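PDB 2RJO: twin-arginine translocation pathway signal protein from Burkholderia phytofirmans, which probably serves as the periplasmic sugar-binding component of a transport or sensing system, and holds beta-D-galactopyranose between its two lobes. Local coordinates for residues 16-20 / 231-235; 116-121 / 251-256. All coordinates share one frame; numbering follows the deposited sequence.

Interaction 1. Residues 16-20 / 231-235; sequences TNPYY and DGTQP. With GAL (beta-D-galactopyranose), chain B; SO4 (sulfate ion), chain D.
Tyr-19 lies across the carboxylate of Asp-231, the two side chains crossing at about a right angle. Traced outward from the backbone, its CB meets Asp-231 OD2 at 3.6 Å and CB of Tyr-19 also packs near the methyl CG2 of Thr-233. Tyr-19 CG comes next, close to O2 of the galactose; Tyr-19 CD1 then passes Asp-231 OD1 at 3.6 Å. With CG anti to the backbone N (chi1 168°), the ring is laid beneath the sugar, and galactose C3 sits over the centre of one face. At the tip, Tyr-19 OH is hydrogen-bonded to Trp-95 NE1, which pins the far end of the ring. Asp-231 grips the sugar with both oxygens: galactose O3 donates to OD1 and galactose O2 to OD2, each at 2.7 Å. This is the ligand cleft of a periplasmic binding protein, where loops at strand ends and the first turns of helices from both lobes close on a sugar with a mix of aromatic faces and polar groups. Asn-17, two residues before Tyr-19, reaches the same place. Its OD1 caps helix 18-34 by accepting from Tyr-19 N at 2.7 Å, the donor standing above the carbonyl plane, and it also accepts from a water that donates a second hydrogen to Asp-231 OD2. The amide nitrogen ND2 of Asn-17 gives a bond of 2.6 Å to O4 of a sulfate ion, probably from the crystallisation liquor, and a weak one to galactose O2. Away from the sugar the contact turns apolar: Pro-18 CB meets Pro-235 CD at 3.9 Å, and Pro-18 CG rests near Thr-233, whose OG1 makes a weak capping bond to Gly-236 N at the start of helix 234-241.

Interaction 2. Residues 116-121 / 251-256; sequences YDGVAY and WDPFWL
Tyr-116 and Trp-251 form the apolar centre, with Trp-251 CE3 lying over one face of the tyrosine ring toward its rim, 3.5 Å from Tyr-116 CD1. The ring planes are inclined at 48°, the side chains pass antiparallel, and Trp-251 CB makes a separate CH-pi contact over the face of the Tyr-116 ring. Tyr-121 completes an aromatic cluster: the edge of the indole points at its face, offset, with planes at 81° and Trp-251 CZ3 3.6 Å from Tyr-121 CD2. On the edge of the Tyr-116 ring sits Leu-256 CD1, 3.9 Å from Tyr-116 CE2. Farther out, Tyr-116 OH and Trp-251 O stand 2.5 Å apart, too short to be read with confidence, and where the hydroxyl proton goes is not settled. Asp-117 and Asp-252 cap helices 118-132 and 253-268, accepting from Ala-120 N and Trp-255 N. Trp-251 belongs to the galactose pocket, so through it the cluster adjoins the sugar site. Around it, Trp-95 meets Trp-251 edge-to-face, strand 283-291 packs on Tyr-116 and Trp-251 through Ala-288, and helix 18-34 brings Tyr-19 against Leu-256.

How the interactions relate
From the N terminus, strand 7-12 leads into residues 16-20, and the chain then passes residues 116-121 before reaching 231-235, where interaction 1 closes a loop of about 210 residues. Interaction 2 closes at 251-256, so the two loops cross rather than nest. Helices 18-34 and 253-268 pack with the sheet holding strand 7-12, helices 118-132 and 234-241 with the parallel sheet of strands 137-143, 198-203 and 227-228, as expected for a periplasmic binding protein, so both contacts, each between helix starts, join the two lobes. They touch beside the galactose, where Tyr-19 CE1 lies 3.8 Å from Trp-251 CD1 and Trp-251 NE1 makes a weak hydrogen bond to Asp-231 OD1.

Interaction 1. Residues 16-20 / 231-235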
loop_
_atom_site.group_PDB
_atom_site.type_symbol
_atom_site.label_atom_id
_atom_site.label_comp_id
_atom_site.label_asym_id
_atom_site.label_seq_id
_atom_site.Cartn_x
_atom_site.Cartn_y
_atom_site.Cartn_z
ATOM N N THR A 16 9.640 9.495 -0.887
ATOM C CA THR A 16 10.863 8.731 -1.124
ATOM C C THR A 16 10.596 7.287 -1.547
ATOM O O THR A 16 11.459 6.649 -2.138
ATOM C CB THR A 16 11.801 8.761 0.121
ATOM O OG1 THR A 16 12.795 7.733 -0.007
ATOM C CG2 THR A 16 11.029 8.550 1.405
ATOM N N ASN A 17 9.395 6.789 -1.248
ATOM C CA ASN A 17 8.972 5.431 -1.606
ATOM C C ASN A 17 8.255 5.520 -2.946
ATOM O O ASN A 17 7.210 6.163 -3.045
ATOM C CB ASN A 17 7.997 4.892 -0.548
ATOM C CG ASN A 17 7.519 3.465 -0.842
ATOM O OD1 ASN A 17 7.499 3.024 -1.989
ATOM N ND2 ASN A 17 7.113 2.751 0.202
ATOM N N PRO A 18 8.789 4.868 -3.990
ATOM C CA PRO A 18 8.139 4.925 -5.305
ATOM C C PRO A 18 6.652 4.563 -5.281
ATOM O O PRO A 18 5.880 4.972 -6.154
ATOM C CB PRO A 18 8.986 3.979 -6.161
ATOM C CG PRO A 18 9.627 3.050 -5.158
ATOM C CD PRO A 18 9.957 3.970 -4.012
ATOM N N TYR A 19 6.246 3.800 -4.275
ATOM C CA TYR A 19 4.842 3.435 -4.145
ATOM C C TYR A 19 4.014 4.722 -4.089
ATOM O O TYR A 19 3.036 4.874 -4.815
ATOM C CB TYR A 19 4.613 2.621 -2.863
ATOM C CG TYR A 19 3.152 2.464 -2.526
ATOM C CD1 TYR A 19 2.373 1.477 -3.130
ATOM C CD2 TYR A 19 2.531 3.343 -1.642
ATOM C CE1 TYR A 19 1.000 1.372 -2.860
ATOM C CE2 TYR A 19 1.166 3.253 -1.368
ATOM C CZ TYR A 19 0.403 2.270 -1.975
ATOM O OH TYR A 19 -0.945 2.194 -1.694
ATOM N N TYR A 20 4.424 5.640 -3.222
ATOM C CA TYR A 20 3.739 6.911 -3.037
ATOM C C TYR A 20 3.991 7.906 -4.158
ATOM O O TYR A 20 3.205 8.837 -4.349
ATOM C CB TYR A 20 4.134 7.527 -1.688
ATOM C CG TYR A 20 3.499 6.821 -0.513
ATOM C CD1 TYR A 20 4.276 6.298 0.520
ATOM C CD2 TYR A 20 2.114 6.668 -0.435
ATOM C CE1 TYR A 20 3.684 5.635 1.607
ATOM C CE2 TYR A 20 1.514 6.010 0.646
ATOM C CZ TYR A 20 2.308 5.496 1.662
ATOM O OH TYR A 20 1.726 4.846 2.728
ATOM N N ASP A 231 3.919 -4.295 -3.952
ATOM C CA ASP A 231 3.614 -2.932 -4.380
ATOM C C ASP A 231 3.594 -2.874 -5.903
ATOM O O ASP A 231 2.738 -2.223 -6.488
ATOM C CB ASP A 231 4.637 -1.914 -3.845
ATOM C CG ASP A 231 4.328 -1.457 -2.415
ATOM O OD1 ASP A 231 3.223 -1.763 -1.922
ATOM O OD2 ASP A 231 5.183 -0.787 -1.793
ATOM N N GLY A 232 4.537 -3.564 -6.536
ATOM C CA GLY A 232 4.604 -3.570 -7.982
ATOM C C GLY A 232 5.078 -2.245 -8.542
ATOM O O GLY A 232 4.688 -1.860 -9.636
ATOM N N THR A 233 5.918 -1.541 -7.790
ATOM C CA THR A 233 6.447 -0.252 -8.222
ATOM C C THR A 233 7.438 -0.465 -9.367
ATOM O O THR A 233 8.064 -1.518 -9.462
ATOM C CB THR A 233 7.168 0.472 -7.060
ATOM O OG1 THR A 233 8.346 -0.258 -6.692
ATOM C CG2 THR A 233 6.254 0.572 -5.850
ATOM N N GLN A 234 7.573 0.537 -10.231
ATOM C CA GLN A 234 8.478 0.454 -11.367
ATOM C C GLN A 234 9.870 -0.071 -10.998
ATOM O O GLN A 234 10.370 -0.986 -11.642
ATOM C CB GLN A 234 8.556 1.823 -12.054
ATOM C CG GLN A 234 9.912 2.212 -12.626
ATOM C CD GLN A 234 10.342 1.387 -13.834
ATOM O OE1 GLN A 234 11.464 1.554 -14.352
ATOM N NE2 GLN A 234 9.458 0.505 -14.299
ATOM N N PRO A 235 10.505 0.485 -9.951
ATOM C CA PRO A 235 11.838 -0.009 -9.582
ATOM C C PRO A 235 11.780 -1.466 -9.150
ATOM O O PRO A 235 12.733 -2.219 -9.344
ATOM C CB PRO A 235 12.245 0.904 -8.429
ATOM C CG PRO A 235 11.516 2.159 -8.710
ATOM C CD PRO A 235 10.147 1.633 -9.106
HETATM C C1 GAL B . 3.657 1.844 2.244
HETATM C C2 GAL B . 3.748 0.442 1.598
HETATM C C3 GAL B . 2.332 0.005 1.164
HETATM C C4 GAL B . 1.423 -0.026 2.406
HETATM C C5 GAL B . 1.423 1.411 3.001
HETATM C C6 GAL B . 0.543 1.420 4.234
HETATM O O1 GAL B . 4.972 2.250 2.667
HETATM O O2 GAL B . 4.596 0.497 0.453
HETATM O O3 GAL B . 2.376 -1.300 0.589
HETATM O O4 GAL B . 1.973 -0.936 3.358
HETATM O O5 GAL B . 2.776 1.805 3.402
HETATM O O6 GAL B . 0.549 2.735 4.757
HETATM S S SO4 D . 7.035 4.955 3.423
HETATM O O1 SO4 D . 6.999 6.440 3.451
HETATM O O2 SO4 D . 6.142 4.394 4.460
HETATM O O3 SO4 D . 8.430 4.484 3.613
HETATM O O4 SO4 D . 6.545 4.503 2.104
HETATM O O HOH W 1 7.697 0.390 -2.146
#

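Interaction 2. Residues 116-121 / 251-256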
loop_
_atom_site.group_PDB
_atom_site.type_symbol
_atom_site.label_atom_id
_atom_site.label_comp_id
_atom_site.label_asym_id
_atom_site.label_seq_id
_atom_site.Cartn_x
_atom_site.Cartn_y
_atom_site.Cartn_z
ATOM N N TYR A 116 -6.543 -4.271 0.389
ATOM C CA TYR A 116 -6.336 -5.528 -0.303
ATOM C C TYR A 116 -6.118 -6.562 0.778
ATOM O O TYR A 116 -5.752 -6.218 1.908
ATOM C CB TYR A 116 -5.107 -5.456 -1.199
ATOM C CG TYR A 116 -5.230 -4.496 -2.344
ATOM C CD1 TYR A 116 -5.393 -4.957 -3.637
ATOM C CD2 TYR A 116 -5.143 -3.122 -2.140
ATOM C CE1 TYR A 116 -5.459 -4.075 -4.713
ATOM C CE2 TYR A 116 -5.206 -2.228 -3.203
ATOM C CZ TYR A 116 -5.362 -2.712 -4.489
ATOM O OH TYR A 116 -5.407 -1.843 -5.557
ATOM N N ASP A 117 -6.344 -7.821 0.425
ATOM C CA ASP A 117 -6.183 -8.945 1.335
ATOM C C ASP A 117 -4.698 -9.249 1.555
ATOM O O ASP A 117 -4.114 -10.070 0.840
ATOM C CB ASP A 117 -6.883 -10.168 0.739
ATOM C CG ASP A 117 -6.831 -11.373 1.644
ATOM O OD1 ASP A 117 -6.003 -11.396 2.584
ATOM O OD2 ASP A 117 -7.620 -12.312 1.404
ATOM N N GLY A 118 -4.100 -8.608 2.557
ATOM C CA GLY A 118 -2.688 -8.816 2.832
ATOM C C GLY A 118 -2.308 -10.220 3.272
ATOM O O GLY A 118 -1.162 -10.647 3.084
ATOM N N VAL A 119 -3.258 -10.943 3.866
ATOM C CA VAL A 119 -2.985 -12.299 4.323
ATOM C C VAL A 119 -2.835 -13.215 3.120
ATOM O O VAL A 119 -1.944 -14.068 3.081
ATOM C CB VAL A 119 -4.131 -12.846 5.211
ATOM C CG1 VAL A 119 -3.743 -14.210 5.787
ATOM C CG2 VAL A 119 -4.436 -11.861 6.334
ATOM N N ALA A 120 -3.706 -13.034 2.132
ATOM C CA ALA A 120 -3.670 -13.857 0.934
ATOM C C ALA A 120 -2.416 -13.581 0.103
ATOM O O ALA A 120 -1.649 -14.492 -0.200
ATOM C CB ALA A 120 -4.912 -13.613 0.105
ATOM N N TYR A 121 -2.213 -12.321 -0.260
ATOM C CA TYR A 121 -1.060 -11.944 -1.059
ATOM C C TYR A 121 0.269 -12.178 -0.354
ATOM O O TYR A 121 1.251 -12.524 -0.998
ATOM C CB TYR A 121 -1.183 -10.490 -1.496
ATOM C CG TYR A 121 -2.304 -10.283 -2.477
ATOM C CD1 TYR A 121 -2.252 -10.840 -3.755
ATOM C CD2 TYR A 121 -3.436 -9.566 -2.122
ATOM C CE1 TYR A 121 -3.309 -10.684 -4.654
ATOM C CE2 TYR A 121 -4.497 -9.406 -3.012
ATOM C CZ TYR A 121 -4.427 -9.962 -4.269
ATOM O OH TYR A 121 -5.482 -9.785 -5.148
ATOM N N TRP A 251 -0.559 -3.201 -6.505
ATOM C CA TRP A 251 -1.764 -2.621 -5.910
ATOM C C TRP A 251 -2.236 -1.495 -6.814
ATOM O O TRP A 251 -3.351 -1.002 -6.685
ATOM C CB TRP A 251 -1.466 -2.004 -4.540
ATOM C CG TRP A 251 -0.653 -2.828 -3.570
ATOM C CD1 TRP A 251 0.463 -2.415 -2.896
ATOM C CD2 TRP A 251 -0.953 -4.143 -3.074
ATOM N NE1 TRP A 251 0.869 -3.380 -2.009
ATOM C CE2 TRP A 251 0.019 -4.451 -2.093
ATOM C CE3 TRP A 251 -1.949 -5.087 -3.351
ATOM C CZ2 TRP A 251 0.025 -5.666 -1.394
ATOM C CZ3 TRP A 251 -1.941 -6.298 -2.652
ATOM C CH2 TRP A 251 -0.962 -6.573 -1.685
ATOM N N ASP A 252 -1.360 -1.079 -7.717
ATOM C CA ASP A 252 -1.660 0.004 -8.635
ATOM C C ASP A 252 -1.898 1.286 -7.833
ATOM O O ASP A 252 -3.019 1.786 -7.736
ATOM C CB ASP A 252 -2.891 -0.327 -9.468
ATOM C CG ASP A 252 -2.922 0.435 -10.764
ATOM O OD1 ASP A 252 -2.222 1.470 -10.858
ATOM O OD2 ASP A 252 -3.654 0.006 -11.680
ATOM N N PRO A 253 -0.832 1.814 -7.217
ATOM C CA PRO A 253 -0.917 3.038 -6.420
ATOM C C PRO A 253 -1.452 4.197 -7.251
ATOM O O PRO A 253 -2.239 5.005 -6.763
ATOM C CB PRO A 253 0.521 3.243 -5.937
ATOM C CG PRO A 253 1.352 2.465 -6.927
ATOM C CD PRO A 253 0.524 1.245 -7.165
ATOM N N PHE A 254 -1.038 4.276 -8.509
ATOM C CA PHE A 254 -1.533 5.330 -9.385
ATOM C C PHE A 254 -3.063 5.319 -9.338
ATOM O O PHE A 254 -3.690 6.313 -9.010
ATOM C CB PHE A 254 -1.070 5.078 -10.815
ATOM C CG PHE A 254 -1.547 6.106 -11.794
ATOM C CD1 PHE A 254 -0.779 7.234 -12.068
ATOM C CD2 PHE A 254 -2.764 5.947 -12.450
ATOM C CE1 PHE A 254 -1.215 8.195 -12.986
ATOM C CE2 PHE A 254 -3.214 6.903 -13.369
ATOM C CZ PHE A 254 -2.433 8.031 -13.638
ATOM N N TRP A 255 -3.655 4.180 -9.676
ATOM C CA TRP A 255 -5.106 4.029 -9.662
ATOM C C TRP A 255 -5.688 4.332 -8.275
ATOM O O TRP A 255 -6.700 5.025 -8.153
ATOM C CB TRP A 255 -5.486 2.604 -10.066
ATOM C CG TRP A 255 -6.952 2.354 -9.979
ATOM C CD1 TRP A 255 -7.905 2.765 -10.860
ATOM C CD2 TRP A 255 -7.643 1.669 -8.932
ATOM N NE1 TRP A 255 -9.153 2.382 -10.428
ATOM C CE2 TRP A 255 -9.018 1.704 -9.241
ATOM C CE3 TRP A 255 -7.234 1.029 -7.754
ATOM C CZ2 TRP A 255 -9.987 1.125 -8.419
ATOM C CZ3 TRP A 255 -8.204 0.450 -6.932
ATOM C CH2 TRP A 255 -9.558 0.503 -7.271
ATOM N N LEU A 256 -5.060 3.797 -7.234
ATOM C CA LEU A 256 -5.529 4.030 -5.878
ATOM C C LEU A 256 -5.607 5.517 -5.574
ATOM O O LEU A 256 -6.584 5.986 -4.999
ATOM C CB LEU A 256 -4.599 3.364 -4.862
ATOM C CG LEU A 256 -4.857 1.896 -4.559
ATOM C CD1 LEU A 256 -3.690 1.308 -3.782
ATOM C CD2 LEU A 256 -6.149 1.786 -3.771
#